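Local coordinates for thylakoid lumenal 15 kDa protein 1, chloroplastic (Arabidopsis thaliana, PDB 3N90) that is of unknown function but folds as a right-handed quadrilateral beta helix of pentapeptide repeats in the chloroplast thylakoid lumen, at residues A46-L49 / G50-F53. The protein carries 2 engineered substitutions. Sequence-based numbering, arbitrary orientation.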
loop_
_atom_site.group_PDB
_atom_site.type_symbol
_atom_site.label_atom_id
_atom_site.label_comp_id
_atom_site.label_asym_id
_atom_site.label_seq_id
_atom_site.Cartn_x
_atom_site.Cartn_y
_atom_site.Cartn_z
ATOM N N ALA A 46 -3.249 0.835 9.645
ATOM C CA ALA A 46 -1.937 1.248 10.091
ATOM C C ALA A 46 -1.592 2.654 9.571
ATOM O O ALA A 46 -2.124 3.109 8.547
ATOM C CB ALA A 46 -0.877 0.259 9.668
ATOM N N LYS A 47 -0.719 3.341 10.292
ATOM C CA LYS A 47 -0.255 4.644 9.861
ATOM C C LYS A 47 1.144 4.459 9.287
ATOM O O LYS A 47 2.131 4.189 10.002
ATOM C CB LYS A 47 -0.303 5.698 10.985
ATOM C CG LYS A 47 -1.629 5.830 11.710
ATOM C CD LYS A 47 -2.826 6.060 10.776
ATOM C CE LYS A 47 -4.127 6.333 11.561
ATOM N NZ LYS A 47 -5.108 7.090 10.713
ATOM N N LEU A 48 1.212 4.548 7.958
ATOM C CA LEU A 48 2.428 4.206 7.230
ATOM C C LEU A 48 2.916 5.372 6.345
ATOM O O LEU A 48 3.508 5.161 5.268
ATOM C CB LEU A 48 2.166 2.972 6.353
ATOM C CG LEU A 48 2.100 1.623 7.105
ATOM C CD1 LEU A 48 1.186 0.621 6.442
ATOM C CD2 LEU A 48 3.531 1.105 7.198
ATOM N N LEU A 49 2.667 6.599 6.791
ATOM C CA LEU A 49 3.156 7.726 6.046
ATOM C C LEU A 49 4.654 7.574 5.761
ATOM O O LEU A 49 5.448 7.379 6.685
ATOM C CB LEU A 49 2.876 9.036 6.791
ATOM C CG LEU A 49 3.399 10.311 6.102
ATOM C CD1 LEU A 49 2.387 11.444 6.307
ATOM C CD2 LEU A 49 4.833 10.717 6.522
ATOM N N GLY A 50 5.048 7.659 4.496
ATOM C CA GLY A 50 6.510 7.683 4.156
ATOM C C GLY A 50 7.240 6.343 4.354
ATOM O O GLY A 50 8.465 6.262 4.180
ATOM N N ALA A 51 6.468 5.291 4.634
ATOM C CA ALA A 51 7.049 3.936 4.846
ATOM C C ALA A 51 7.649 3.433 3.537
ATOM O O ALA A 51 7.191 3.841 2.467
ATOM C CB ALA A 51 5.956 2.959 5.347
ATOM N N SER A 52 8.658 2.555 3.595
ATOM C CA SER A 52 9.223 1.979 2.377
ATOM C C SER A 52 8.776 0.521 2.266
ATOM O O SER A 52 9.040 -0.262 3.180
ATOM C CB SER A 52 10.743 2.007 2.358
ATOM O OG SER A 52 11.263 1.362 1.194
ATOM N N PHE A 53 8.110 0.205 1.173
ATOM C CA PHE A 53 7.841 -1.229 0.768
ATOM C C PHE A 53 8.640 -1.545 -0.505
ATOM O O PHE A 53 8.251 -2.406 -1.299
ATOM C CB PHE A 53 6.345 -1.461 0.552
ATOM C CG PHE A 53 5.543 -1.348 1.836
ATOM C CD1 PHE A 53 5.535 -2.394 2.757
ATOM C CD2 PHE A 53 4.834 -0.179 2.132
ATOM C CE1 PHE A 53 4.794 -2.274 3.945
ATOM C CE2 PHE A 53 4.113 -0.056 3.306
ATOM C CZ PHE A 53 4.084 -1.113 4.209
#
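Leu-48 and Ala-51 are the first and last residues of a type II beta turn, their CA atoms 5.2 Å apart, and the amide N of Ala-51 closes it by a hydrogen bond of 3.0 Å to the carbonyl O of Leu-48. The bond is nearly straight at the hydrogen (161°), yet the donor stands above the carbonyl plane, 49° out of it. Leu-49 and Gly-50 fill the two corner positions. The positive phi at Gly-50 (72°) by itself favours glycine.

On the inner side of the corner, the CD2 methyl of Leu-48 lies 3.6 Å from CB of Ala-51 and 3.8 Å from CZ of Phe-53. Both methyls of Leu-48 meet the ring at CZ, CD1 at 4.0 Å, and CD2 approaches it obliquely. The two side chains cross at about a right angle. Both groups are buried in the same interior, each with CG anti to the carbonyl carbon.

Such a corner, with a Leu or Phe pointing inward at five-residue spacing, belongs to the right-handed quadrilateral beta helix of pentapeptide repeat proteins. Neighbouring coils extend the packing: Leu-48 touches Leu-28 and Leu-68, and the ring of Phe-53 meets those of Phe-33 and Phe-73 with planes nearly parallel, making a ladder along the helix axis. Backbone hydrogen bonds of Leu-48 with Asp-67 and of Leu-49 with Arg-30 tie the turn to the coils on its two flanks. Leu-49, by contrast, starts its side chain away from residues 50-53, though its CB still touches the amide N of Gly-50; its CG, anti to the backbone N, remains 3.5 Å from the amide N of Gly-50, and the side chain also touches Arg-69.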